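Local coordinates for protein Myo-inositol 2-dehydrogenase (Thermotoga maritima, PDB 3EZY) that catalyses the NAD(+)-dependent oxidation of myo-inositol to scyllo-inosose, probably as part of a myo-inositol degradation pathway, at residues 14-19 with 276-281; 95-98 with 103-106; 158-163 with 202-207; 173-178 with 310-315. All blocks are in the same frame, centred on the assembly; numbering follows the deposited sequence.

Contact 1 (14-19 with 276-281); sequences GTIHAE and FFLERY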
loop_
_atom_site.group_PDB
_atom_site.type_symbol
_atom_site.label_atom_id
_atom_site.label_comp_id
_atom_site.label_asym_id
_atom_site.label_seq_id
_atom_site.Cartn_x
_atom_site.Cartn_y
_atom_site.Cartn_z
ATOM N N GLY A 14 -0.027 3.239 -35.418
ATOM C CA GLY A 14 0.859 3.901 -36.385
ATOM C C GLY A 14 1.010 5.385 -36.075
ATOM O O GLY A 14 2.091 5.952 -36.197
ATOM N N THR A 15 -0.077 6.039 -35.677
ATOM C CA THR A 15 0.004 7.455 -35.309
ATOM C C THR A 15 0.924 7.715 -34.114
ATOM O O THR A 15 1.754 8.625 -34.146
ATOM C CB THR A 15 -1.403 8.030 -35.042
ATOM O OG1 THR A 15 -2.189 7.891 -36.238
ATOM C CG2 THR A 15 -1.308 9.513 -34.623
ATOM N N ILE A 16 0.789 6.917 -33.057
ATOM C CA ILE A 16 1.709 6.960 -31.937
ATOM C C ILE A 16 3.163 6.844 -32.372
ATOM O O ILE A 16 4.013 7.646 -31.952
ATOM C CB ILE A 16 1.342 5.890 -30.880
ATOM C CG1 ILE A 16 0.025 6.299 -30.207
ATOM C CG2 ILE A 16 2.482 5.729 -29.821
ATOM C CD1 ILE A 16 -0.635 5.179 -29.344
ATOM N N HIS A 17 3.484 5.840 -33.185
ATOM C CA HIS A 17 4.902 5.657 -33.632
ATOM C C HIS A 17 5.399 6.903 -34.410
ATOM O O HIS A 17 6.514 7.413 -34.170
ATOM C CB HIS A 17 5.029 4.398 -34.512
ATOM C CG HIS A 17 4.898 3.113 -33.758
ATOM N ND1 HIS A 17 5.661 2.821 -32.645
ATOM C CD2 HIS A 17 4.138 2.010 -33.996
ATOM C CE1 HIS A 17 5.366 1.601 -32.223
ATOM N NE2 HIS A 17 4.447 1.088 -33.031
ATOM N N ALA A 18 4.563 7.394 -35.329
ATOM C CA ALA A 18 4.929 8.535 -36.189
ATOM C C ALA A 18 5.213 9.782 -35.339
ATOM O O ALA A 18 6.162 10.510 -35.608
ATOM C CB ALA A 18 3.797 8.847 -37.169
ATOM N N GLU A 19 4.365 10.026 -34.335
ATOM C CA GLU A 19 4.554 11.148 -33.403
ATOM C C GLU A 19 5.781 10.953 -32.518
ATOM O O GLU A 19 6.523 11.916 -32.297
ATOM C CB GLU A 19 3.271 11.417 -32.598
ATOM C CG GLU A 19 2.196 12.124 -33.489
ATOM C CD GLU A 19 0.796 12.139 -32.891
ATOM O OE1 GLU A 19 0.621 11.679 -31.734
ATOM O OE2 GLU A 19 -0.142 12.598 -33.606
ATOM N N PHE A 276 -7.084 5.241 -20.308
ATOM C CA PHE A 276 -7.048 5.478 -21.747
ATOM C C PHE A 276 -5.808 4.883 -22.402
ATOM O O PHE A 276 -4.774 4.654 -21.748
ATOM C CB PHE A 276 -7.225 6.967 -22.081
ATOM C CG PHE A 276 -8.429 7.581 -21.428
ATOM C CD1 PHE A 276 -9.672 7.524 -22.046
ATOM C CD2 PHE A 276 -8.327 8.163 -20.162
ATOM C CE1 PHE A 276 -10.785 8.065 -21.435
ATOM C CE2 PHE A 276 -9.437 8.706 -19.539
ATOM C CZ PHE A 276 -10.676 8.654 -20.180
ATOM N N PHE A 277 -5.921 4.624 -23.702
ATOM C CA PHE A 277 -4.876 3.896 -24.444
ATOM C C PHE A 277 -3.520 4.578 -24.455
ATOM O O PHE A 277 -2.463 3.976 -24.192
ATOM C CB PHE A 277 -5.355 3.688 -25.881
ATOM C CG PHE A 277 -4.498 2.768 -26.677
ATOM C CD1 PHE A 277 -4.784 1.408 -26.733
ATOM C CD2 PHE A 277 -3.438 3.272 -27.414
ATOM C CE1 PHE A 277 -3.999 0.528 -27.522
ATOM C CE2 PHE A 277 -2.644 2.432 -28.196
ATOM C CZ PHE A 277 -2.909 1.053 -28.249
ATOM N N LEU A 278 -3.536 5.853 -24.754
ATOM C CA LEU A 278 -2.316 6.601 -24.871
ATOM C C LEU A 278 -1.631 6.739 -23.499
ATOM O O LEU A 278 -0.431 6.551 -23.402
ATOM C CB LEU A 278 -2.592 7.972 -25.516
ATOM C CG LEU A 278 -1.345 8.841 -25.742
ATOM C CD1 LEU A 278 -0.427 8.209 -26.820
ATOM C CD2 LEU A 278 -1.744 10.268 -26.151
ATOM N N GLU A 279 -2.376 7.074 -22.438
ATOM C CA GLU A 279 -1.717 7.261 -21.145
ATOM C C GLU A 279 -1.156 5.930 -20.669
ATOM O O GLU A 279 -0.118 5.882 -20.042
ATOM C CB GLU A 279 -2.676 7.833 -20.092
ATOM C CG GLU A 279 -3.776 6.871 -19.690
ATOM C CD GLU A 279 -4.733 7.458 -18.620
ATOM O OE1 GLU A 279 -4.439 8.535 -18.073
ATOM O OE2 GLU A 279 -5.794 6.874 -18.345
ATOM N N ARG A 280 -1.837 4.840 -20.991
ATOM C CA ARG A 280 -1.339 3.499 -20.620
ATOM C C ARG A 280 -0.065 3.084 -21.386
ATOM O O ARG A 280 0.906 2.568 -20.792
ATOM C CB ARG A 280 -2.436 2.423 -20.792
ATOM C CG ARG A 280 -1.925 0.966 -20.643
ATOM C CD ARG A 280 -1.532 0.715 -19.176
ATOM N NE ARG A 280 -0.957 -0.606 -18.924
ATOM C CZ ARG A 280 0.302 -0.965 -19.207
ATOM N NH1 ARG A 280 1.131 -0.115 -19.816
ATOM N NH2 ARG A 280 0.730 -2.199 -18.923
ATOM N N TYR A 281 -0.076 3.280 -22.702
ATOM C CA TYR A 281 0.881 2.567 -23.554
ATOM C C TYR A 281 1.980 3.396 -24.188
ATOM O O TYR A 281 2.930 2.851 -24.787
ATOM C CB TYR A 281 0.129 1.839 -24.685
ATOM C CG TYR A 281 -0.638 0.573 -24.275
ATOM C CD1 TYR A 281 -1.985 0.459 -24.536
ATOM C CD2 TYR A 281 0.013 -0.510 -23.656
ATOM C CE1 TYR A 281 -2.687 -0.691 -24.220
ATOM C CE2 TYR A 281 -0.662 -1.662 -23.320
ATOM C CZ TYR A 281 -2.019 -1.750 -23.621
ATOM O OH TYR A 281 -2.723 -2.871 -23.291
#

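Contact 2 (95-98 with 103-106); sequences KPLS and DVDR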
loop_
_atom_site.group_PDB
_atom_site.type_symbol
_atom_site.label_atom_id
_atom_site.label_comp_id
_atom_site.label_asym_id
_atom_site.label_seq_id
_atom_site.Cartn_x
_atom_site.Cartn_y
_atom_site.Cartn_z
ATOM N N LYS A 95 1.936 -6.079 -33.854
ATOM C CA LYS A 95 1.190 -7.249 -33.471
ATOM C C LYS A 95 -0.150 -7.252 -34.191
ATOM O O LYS A 95 -0.764 -6.187 -34.355
ATOM C CB LYS A 95 0.933 -7.209 -31.935
ATOM C CG LYS A 95 -0.297 -8.049 -31.463
ATOM C CD LYS A 95 -1.645 -7.318 -31.562
ATOM C CE LYS A 95 -2.733 -8.051 -30.807
ATOM N NZ LYS A 95 -4.113 -7.745 -31.312
ATOM N N PRO A 96 -0.626 -8.447 -34.628
ATOM C CA PRO A 96 0.124 -9.684 -34.724
ATOM C C PRO A 96 0.741 -9.732 -36.116
ATOM O O PRO A 96 0.212 -9.106 -37.041
ATOM C CB PRO A 96 -0.962 -10.741 -34.641
ATOM C CG PRO A 96 -2.061 -10.127 -35.400
ATOM C CD PRO A 96 -2.040 -8.651 -34.967
ATOM N N LEU A 97 1.850 -10.448 -36.256
ATOM C CA LEU A 97 2.492 -10.635 -37.554
ATOM C C LEU A 97 1.465 -11.048 -38.590
ATOM O O LEU A 97 1.295 -10.392 -39.609
ATOM C CB LEU A 97 3.543 -11.730 -37.439
ATOM C CG LEU A 97 4.876 -11.331 -36.831
ATOM C CD1 LEU A 97 5.855 -12.497 -37.044
ATOM C CD2 LEU A 97 5.381 -10.057 -37.492
ATOM N N SER A 98 0.801 -12.161 -38.331
ATOM C CA SER A 98 -0.315 -12.615 -39.144
ATOM C C SER A 98 -1.088 -13.621 -38.302
ATOM O O SER A 98 -0.567 -14.141 -37.304
ATOM C CB SER A 98 0.177 -13.294 -40.444
ATOM O OG SER A 98 -0.956 -13.722 -41.191
ATOM N N ASP A 103 1.823 -17.869 -43.596
ATOM C CA ASP A 103 2.311 -16.496 -43.804
ATOM C C ASP A 103 3.449 -16.086 -42.873
ATOM O O ASP A 103 4.408 -15.428 -43.285
ATOM C CB ASP A 103 1.162 -15.496 -43.710
ATOM C CG ASP A 103 0.268 -15.535 -44.939
ATOM O OD1 ASP A 103 0.736 -16.019 -45.991
ATOM O OD2 ASP A 103 -0.893 -15.086 -44.866
ATOM N N VAL A 104 3.359 -16.454 -41.603
ATOM C CA VAL A 104 4.442 -16.103 -40.694
ATOM C C VAL A 104 5.725 -16.809 -41.107
ATOM O O VAL A 104 6.805 -16.235 -41.018
ATOM C CB VAL A 104 4.080 -16.465 -39.209
ATOM C CG1 VAL A 104 5.272 -16.243 -38.308
ATOM C CG2 VAL A 104 2.888 -15.621 -38.767
ATOM N N ASP A 105 5.626 -18.070 -41.541
ATOM C CA ASP A 105 6.848 -18.803 -41.974
ATOM C C ASP A 105 7.454 -18.119 -43.202
ATOM O O ASP A 105 8.658 -17.946 -43.312
ATOM C CB ASP A 105 6.556 -20.307 -42.235
ATOM C CG ASP A 105 6.455 -21.135 -40.924
ATOM O OD1 ASP A 105 7.161 -20.800 -39.929
ATOM O OD2 ASP A 105 5.654 -22.113 -40.877
ATOM N N ARG A 106 6.615 -17.682 -44.120
ATOM C CA ARG A 106 7.117 -16.972 -45.304
ATOM C C ARG A 106 7.777 -15.635 -44.980
ATOM O O ARG A 106 8.839 -15.290 -45.533
ATOM C CB ARG A 106 6.008 -16.754 -46.323
ATOM C CG ARG A 106 6.073 -17.709 -47.504
ATOM C CD ARG A 106 5.760 -16.980 -48.802
ATOM N NE ARG A 106 6.968 -16.491 -49.465
ATOM C CZ ARG A 106 6.946 -15.720 -50.548
ATOM N NH1 ARG A 106 5.779 -15.361 -51.071
ATOM N NH2 ARG A 106 8.081 -15.309 -51.108
HETATM O O HOH W 1 -1.940 -13.188 -43.534
#

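Contact 3 (158-163 with 202-207); sequences PPLDYI and EEIGKA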
loop_
_atom_site.group_PDB
_atom_site.type_symbol
_atom_site.label_atom_id
_atom_site.label_comp_id
_atom_site.label_asym_id
_atom_site.label_seq_id
_atom_site.Cartn_x
_atom_site.Cartn_y
_atom_site.Cartn_z
ATOM N N PRO A 158 -13.199 -4.353 -28.240
ATOM C CA PRO A 158 -13.189 -3.665 -29.547
ATOM C C PRO A 158 -14.558 -3.805 -30.242
ATOM O O PRO A 158 -15.441 -4.496 -29.723
ATOM C CB PRO A 158 -12.137 -4.408 -30.349
ATOM C CG PRO A 158 -11.859 -5.669 -29.647
ATOM C CD PRO A 158 -12.380 -5.582 -28.236
ATOM N N PRO A 159 -14.747 -3.124 -31.390
ATOM C CA PRO A 159 -16.087 -3.258 -31.980
ATOM C C PRO A 159 -16.315 -4.659 -32.572
ATOM O O PRO A 159 -15.378 -5.344 -32.947
ATOM C CB PRO A 159 -16.160 -2.130 -33.023
ATOM C CG PRO A 159 -14.742 -1.651 -33.245
ATOM C CD PRO A 159 -13.940 -2.050 -32.005
ATOM N N LEU A 160 -17.561 -5.091 -32.593
ATOM C CA LEU A 160 -17.925 -6.366 -33.183
ATOM C C LEU A 160 -17.265 -6.671 -34.517
ATOM O O LEU A 160 -16.756 -7.763 -34.714
ATOM C CB LEU A 160 -19.431 -6.421 -33.359
ATOM C CG LEU A 160 -20.254 -7.290 -32.421
ATOM C CD1 LEU A 160 -19.562 -7.487 -31.063
ATOM C CD2 LEU A 160 -21.627 -6.636 -32.281
ATOM N N ASP A 161 -17.326 -5.732 -35.450
ATOM C CA ASP A 161 -16.731 -5.911 -36.782
ATOM C C ASP A 161 -15.324 -6.463 -36.645
ATOM O O ASP A 161 -14.895 -7.346 -37.373
ATOM C CB ASP A 161 -16.582 -4.542 -37.453
ATOM C CG ASP A 161 -17.887 -3.990 -37.949
ATOM O OD1 ASP A 161 -18.948 -4.634 -37.695
ATOM O OD2 ASP A 161 -17.840 -2.909 -38.601
ATOM N N TYR A 162 -14.580 -5.849 -35.745
ATOM C CA TYR A 162 -13.198 -6.197 -35.563
ATOM C C TYR A 162 -13.116 -7.592 -34.923
ATOM O O TYR A 162 -12.291 -8.428 -35.306
ATOM C CB TYR A 162 -12.491 -5.101 -34.724
ATOM C CG TYR A 162 -11.092 -5.495 -34.307
ATOM C CD1 TYR A 162 -10.016 -5.205 -35.122
ATOM C CD2 TYR A 162 -10.862 -6.217 -33.135
ATOM C CE1 TYR A 162 -8.736 -5.585 -34.769
ATOM C CE2 TYR A 162 -9.554 -6.602 -32.758
ATOM C CZ TYR A 162 -8.517 -6.282 -33.585
ATOM O OH TYR A 162 -7.229 -6.637 -33.288
ATOM N N ILE A 163 -13.994 -7.860 -33.965
ATOM C CA ILE A 163 -13.944 -9.129 -33.246
ATOM C C ILE A 163 -14.095 -10.306 -34.220
ATOM O O ILE A 163 -13.346 -11.289 -34.146
ATOM C CB ILE A 163 -14.964 -9.190 -32.093
ATOM C CG1 ILE A 163 -14.536 -8.221 -30.972
ATOM C CG2 ILE A 163 -15.093 -10.614 -31.524
ATOM C CD1 ILE A 163 -15.337 -8.407 -29.658
ATOM N N GLU A 202 -23.280 -10.733 -25.107
ATOM C CA GLU A 202 -23.803 -11.883 -25.862
ATOM C C GLU A 202 -23.437 -11.842 -27.361
ATOM O O GLU A 202 -23.316 -12.890 -27.992
ATOM C CB GLU A 202 -25.320 -12.010 -25.676
ATOM C CG GLU A 202 -26.077 -10.975 -26.496
ATOM C CD GLU A 202 -27.593 -11.083 -26.327
ATOM O OE1 GLU A 202 -28.283 -10.078 -26.625
ATOM O OE2 GLU A 202 -28.078 -12.159 -25.875
ATOM N N GLU A 203 -23.221 -10.652 -27.920
ATOM C CA GLU A 203 -22.816 -10.528 -29.335
ATOM C C GLU A 203 -21.461 -11.171 -29.634
ATOM O O GLU A 203 -21.266 -11.776 -30.697
ATOM C CB GLU A 203 -22.819 -9.070 -29.803
ATOM C CG GLU A 203 -24.221 -8.434 -29.933
ATOM C CD GLU A 203 -25.135 -9.162 -30.943
ATOM O OE1 GLU A 203 -24.707 -9.465 -32.099
ATOM O OE2 GLU A 203 -26.300 -9.444 -30.564
ATOM N N ILE A 204 -20.524 -11.057 -28.687
ATOM C CA ILE A 204 -19.242 -11.700 -28.811
ATOM C C ILE A 204 -19.465 -13.199 -28.911
ATOM O O ILE A 204 -18.810 -13.882 -29.699
ATOM C CB ILE A 204 -18.298 -11.268 -27.635
ATOM C CG1 ILE A 204 -17.990 -9.765 -27.770
ATOM C CG2 ILE A 204 -17.034 -12.090 -27.571
ATOM C CD1 ILE A 204 -17.587 -9.099 -26.473
ATOM N N GLY A 205 -20.392 -13.718 -28.117
ATOM C CA GLY A 205 -20.691 -15.156 -28.138
ATOM C C GLY A 205 -21.292 -15.604 -29.459
ATOM O O GLY A 205 -20.931 -16.650 -30.005
ATOM N N LYS A 206 -22.198 -14.776 -29.978
ATOM C CA LYS A 206 -22.882 -15.045 -31.239
ATOM C C LYS A 206 -21.892 -15.005 -32.396
ATOM O O LYS A 206 -22.008 -15.761 -33.368
ATOM C CB LYS A 206 -24.057 -14.074 -31.408
ATOM C CG LYS A 206 -25.228 -14.481 -30.515
ATOM C CD LYS A 206 -26.139 -13.309 -30.128
ATOM C CE LYS A 206 -26.668 -12.594 -31.357
ATOM N NZ LYS A 206 -28.016 -11.953 -31.130
ATOM N N ALA A 207 -20.863 -14.175 -32.254
ATOM C CA ALA A 207 -19.794 -14.157 -33.234
ATOM C C ALA A 207 -18.825 -15.324 -33.097
ATOM O O ALA A 207 -17.821 -15.367 -33.811
ATOM C CB ALA A 207 -19.047 -12.824 -33.176
#

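Contact 4 (173-178 with 310-315); sequences MTIHDF and KMALLL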
loop_
_atom_site.group_PDB
_atom_site.type_symbol
_atom_site.label_atom_id
_atom_site.label_comp_id
_atom_site.label_asym_id
_atom_site.label_seq_id
_atom_site.Cartn_x
_atom_site.Cartn_y
_atom_site.Cartn_z
ATOM N N MET A 173 -5.849 -11.137 -28.042
ATOM C CA MET A 173 -5.636 -10.549 -26.723
ATOM C C MET A 173 -4.550 -11.339 -25.973
ATOM O O MET A 173 -3.500 -10.786 -25.572
ATOM C CB MET A 173 -6.996 -10.502 -25.973
ATOM C CG MET A 173 -7.007 -9.855 -24.568
ATOM S SD MET A 173 -8.606 -9.672 -23.729
ATOM C CE MET A 173 -8.061 -8.388 -22.591
ATOM N N THR A 174 -4.767 -12.639 -25.835
ATOM C CA THR A 174 -3.857 -13.484 -25.076
ATOM C C THR A 174 -2.512 -13.531 -25.725
ATOM O O THR A 174 -1.504 -13.761 -25.077
ATOM C CB THR A 174 -4.378 -14.910 -24.931
ATOM O OG1 THR A 174 -5.785 -14.868 -24.712
ATOM C CG2 THR A 174 -3.684 -15.607 -23.753
ATOM N N ILE A 175 -2.471 -13.265 -27.011
ATOM C CA ILE A 175 -1.199 -13.231 -27.694
ATOM C C ILE A 175 -0.097 -12.471 -26.890
ATOM O O ILE A 175 1.057 -12.912 -26.817
ATOM C CB ILE A 175 -1.373 -12.656 -29.110
ATOM C CG1 ILE A 175 -0.046 -12.610 -29.849
ATOM C CG2 ILE A 175 -1.961 -11.219 -29.080
ATOM C CD1 ILE A 175 -0.248 -11.985 -31.267
ATOM N N HIS A 176 -0.425 -11.324 -26.292
ATOM C CA HIS A 176 0.595 -10.557 -25.557
ATOM C C HIS A 176 1.056 -11.323 -24.347
ATOM O O HIS A 176 2.237 -11.311 -24.000
ATOM C CB HIS A 176 0.035 -9.214 -25.083
ATOM C CG HIS A 176 -0.140 -8.209 -26.180
ATOM N ND1 HIS A 176 -1.389 -7.812 -26.644
ATOM C CD2 HIS A 176 0.770 -7.504 -26.895
ATOM C CE1 HIS A 176 -1.236 -6.931 -27.615
ATOM N NE2 HIS A 176 0.061 -6.728 -27.789
ATOM N N ASP A 177 0.107 -11.953 -23.676
ATOM C CA ASP A 177 0.383 -12.742 -22.445
ATOM C C ASP A 177 1.220 -13.992 -22.722
ATOM O O ASP A 177 2.097 -14.318 -21.942
ATOM C CB ASP A 177 -0.941 -13.075 -21.760
ATOM C CG ASP A 177 -1.755 -11.829 -21.538
ATOM O OD1 ASP A 177 -1.125 -10.870 -20.991
ATOM O OD2 ASP A 177 -2.969 -11.770 -21.931
ATOM N N PHE A 178 0.992 -14.654 -23.854
ATOM C CA PHE A 178 1.849 -15.783 -24.227
ATOM C C PHE A 178 3.290 -15.300 -24.470
ATOM O O PHE A 178 4.229 -15.949 -24.044
ATOM C CB PHE A 178 1.339 -16.453 -25.505
ATOM C CG PHE A 178 0.023 -17.148 -25.368
ATOM C CD1 PHE A 178 -0.214 -18.052 -24.338
ATOM C CD2 PHE A 178 -0.983 -16.919 -26.310
ATOM C CE1 PHE A 178 -1.439 -18.760 -24.269
ATOM C CE2 PHE A 178 -2.198 -17.579 -26.253
ATOM C CZ PHE A 178 -2.438 -18.522 -25.203
ATOM N N LYS A 310 5.966 -15.921 -34.140
ATOM C CA LYS A 310 5.489 -17.275 -34.446
ATOM C C LYS A 310 5.068 -18.100 -33.204
ATOM O O LYS A 310 4.008 -18.758 -33.183
ATOM C CB LYS A 310 6.572 -18.046 -35.217
ATOM C CG LYS A 310 6.092 -19.380 -35.756
ATOM C CD LYS A 310 7.162 -19.999 -36.651
ATOM C CE LYS A 310 6.858 -21.457 -37.000
ATOM N NZ LYS A 310 8.074 -22.036 -37.689
ATOM N N MET A 311 5.908 -18.101 -32.180
ATOM C CA MET A 311 5.607 -18.892 -30.973
ATOM C C MET A 311 4.317 -18.434 -30.280
ATOM O O MET A 311 3.487 -19.245 -29.843
ATOM C CB MET A 311 6.776 -18.830 -29.996
ATOM C CG MET A 311 8.089 -19.462 -30.535
ATOM S SD MET A 311 7.908 -21.263 -30.906
ATOM C CE MET A 311 6.727 -21.784 -29.585
ATOM N N ALA A 312 4.139 -17.134 -30.171
ATOM C CA ALA A 312 2.902 -16.605 -29.572
ATOM C C ALA A 312 1.675 -17.056 -30.370
ATOM O O ALA A 312 0.646 -17.373 -29.800
ATOM C CB ALA A 312 2.958 -15.109 -29.520
ATOM N N LEU A 313 1.776 -17.045 -31.694
ATOM C CA LEU A 313 0.667 -17.505 -32.543
ATOM C C LEU A 313 0.395 -18.995 -32.340
ATOM O O LEU A 313 -0.749 -19.402 -32.269
ATOM C CB LEU A 313 0.950 -17.251 -34.030
ATOM C CG LEU A 313 -0.114 -17.740 -35.030
ATOM C CD1 LEU A 313 -1.472 -17.085 -34.754
ATOM C CD2 LEU A 313 0.318 -17.437 -36.517
ATOM N N LEU A 314 1.445 -19.795 -32.262
ATOM C CA LEU A 314 1.259 -21.232 -32.040
ATOM C C LEU A 314 0.576 -21.483 -30.696
ATOM O O LEU A 314 -0.296 -22.326 -30.603
ATOM C CB LEU A 314 2.586 -21.981 -32.126
ATOM C CG LEU A 314 3.161 -22.176 -33.557
ATOM C CD1 LEU A 314 4.642 -22.479 -33.519
ATOM C CD2 LEU A 314 2.435 -23.312 -34.277
ATOM N N LEU A 315 0.960 -20.745 -29.657
ATOM C CA LEU A 315 0.325 -20.926 -28.346
ATOM C C LEU A 315 -1.157 -20.557 -28.457
ATOM O O LEU A 315 -2.014 -21.178 -27.825
ATOM C CB LEU A 315 1.059 -20.091 -27.298
ATOM C CG LEU A 315 2.406 -20.719 -26.916
ATOM C CD1 LEU A 315 3.340 -19.701 -26.220
ATOM C CD2 LEU A 315 2.123 -21.916 -26.005
#

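Contact 1 (14-19 with 276-281)
Ile16 of helix 12-20 is received by Phe277 and Leu278 in the first turn of helix 277-298. That turn starts from Phe276 at the N-cap, whose backbone N donates to Glu279 OE2 over 2.9 Å and nearly straight (173°). The carboxylate so holds the N-H ahead of the helix; Arg272 forms a salt bridge with the same oxygen. Phe277 has CG anti to its backbone N (chi1 -170°), which turns the ring toward helix 12-20. Ile16 CD1 meets it at the edge, near the ring plane, 3.6 Å from Phe277 CE2, while Tyr281 CD1 lies over one face, offset toward the rim. Arg12 adds a cation-pi contact to the same ring. Helix 12-20 is the first helix of the NAD-binding Rossmann fold, and Gly14 closes what looks like its GxGxxG sequence, so Ile16 joins this nucleotide-binding unit to a helix more than 250 residues further on. Leu278 follows, its side chain running past that of Ile16 in the opposite direction, with CD1 3.9 Å from Ile16 CG1 and equally near Ile16 CD1. Past Glu279, Arg280 lays CG over the centre of the Tyr281 ring, 3.7 Å above its plane, and sends NH1 to a salt bridge with Asp127. Tyr281 OH in turn reaches a hydrogen bond with Gln239.

Contact 2 (95-98 with 103-106)
Leu97 and Ser98 meet Asp103 and Val104 in a buried, local contact: a loop leaving strand 90-94 of the Rossmann fold folds back on helix 101-114, which it leads into. The loop starts with a cis peptide before Pro96. Lys95 and Pro96 close the Glu-Lys-Pro sequence familiar from the Gfo/Idh/MocA family, and the contact begins right after it. Val104 spreads its two methyls over successive loop residues. CG1 lies 4.0 Å from Leu97 CD1, the two side chains crossing at about a right angle, and CG2 lies 3.9 Å from Ser98 CB. This branching follows from chi1 of 173°, with CG1 opposite the backbone N and CG2 beside it. Lys310 and Leu313 of helix 306-325 also pack on Val104, so the valine is shared between the loop and a third element. The polar side is carried by Ser98 and Asp103. Ser98 OG touches Asp103 CB at 3.7 Å but stands 3.9 Å from Asp103 OD2, too far for a direct bond. A water fills in, 2.6 Å from Ser98 OG and 2.5 Å from Asp103 OD2, to which it donates. Ser98 OG is also hydrogen-bonded to Asn100 N, which ties it to the turn entering the helix. The chemistry thus divides in two: loop and helix touch directly through carbon at Val104, whereas the hydroxyl and the carboxylate are linked through one water, which gives the carboxylate oxygen a donor that Ser98 OG at its distance cannot supply.

Contact 3 (158-163 with 202-207)
Leu160 and Glu203 lie across each other at about a right angle, and so do Ile163 and Ile204, giving two crossed pairs between the short helices 160-164 and 202-206. In the first pair, both leucine methyls bear on the aliphatic root of the glutamate: Glu203 CB is 3.7 Å from Leu160 CD2 and 3.8 Å from Leu160 CD1. CD2 continues along the chain to Glu203 CG at 3.9 Å. The Leu160 torsions, chi1 -106° and chi2 26°, are not staggered, so the exact placing of its methyls deserves some caution. In the second pair, Ile163, extended at chi2, puts CD1 end-on against Ile204 CG1 at 3.5 Å. Asp209, in the loop before strand 212-219, touches both isoleucines and borders this buried side. The pairs join the helix that follows strand 145-153 to the one that follows strand 189-197, both within the C-terminal family region of the enzyme. Glu203 bends at chi2, and its OE2 accepts Lys206 NZ at 3.1 Å on the syn side, 28° out of the carboxylate plane. An alanine here would keep CB against the leucine but lose CG and the carboxylate, which would probably open a gap beside Leu160 CD2 and leave Lys206 without its mate. The glutamate therefore works in two ways: its methylenes extend the apolar surface across to Leu160, while its charge is spent within its own helix on the lysine one turn on, so the attraction between the segments is left to carbon contacts.

Contact 4 (173-178 with 310-315)
With CG opposite its carbonyl carbon (chi1 -67°), Phe178 turns a face of its ring toward helix 306-325, where Leu315 CB comes over it straight from the backbone; the Leu315 side chain, with CG likewise opposite the carbonyl carbon, carries CD1 to 3.9 Å from Phe178 CB. The arrangement is a buried helix-helix packing: the local axes of 174-178 and 310-315 approach to 8.7 Å with 119° between their directions, and Phe178 comes CA to CA with Ala312 at 5.5 Å, a nearness that the small alanine permits. Helix 174-185 lies between helix 306-325 and strand 224-230 of the C-terminal sheet, whose Ile227 also touches Phe178. The ring makes a CH-pi contact, Leu315 CB standing 3.8 Å from its centroid and 15° off the normal. Thr174 CG2 presses on the opposite face, 3.4 Å above the plane and offset toward the rim, so the ring is held between a methyl of Thr174 in its own segment and a methylene of the other. Further out, Phe178 CZ comes to 3.8 Å from the carbonyl oxygen of Leu315. An alanine in place of Phe178 would remove the flat layer between Thr174 and Leu315, and the gap is likely to leave Leu315 CB without its partner and the two helices less firmly spaced. Beside the ring, Ile175 adds an apolar contact. Its CG1 is set away from its own backbone N, and it is this CG1, not the terminal CD1, that meets Ala312 CB at 3.9 Å.

In the fold
Contacts 2 and 4 form a continuous structure: their centres are about 12 Å apart, Asp105 OD1 and Lys310 NZ pair in a 2.7 Å salt bridge, and Pro96 CB packs 3.7 Å from Ile175 CD1. Thus the end of the Glu-Lys-Pro sequence packs on helix 174-185. Contact 3 reaches contact 2 through Tyr162 OH, 3.9 Å from Lys95 NZ; Asp172 bonds to both groups. Contact 1 stands apart, its nearest atoms about 6 Å from contact 4 and about 8 Å from contact 2. In relatives, cofactor and substrate meet between the Rossmann and C-terminal domains, and Lys95 probably lies beside the corresponding cleft here.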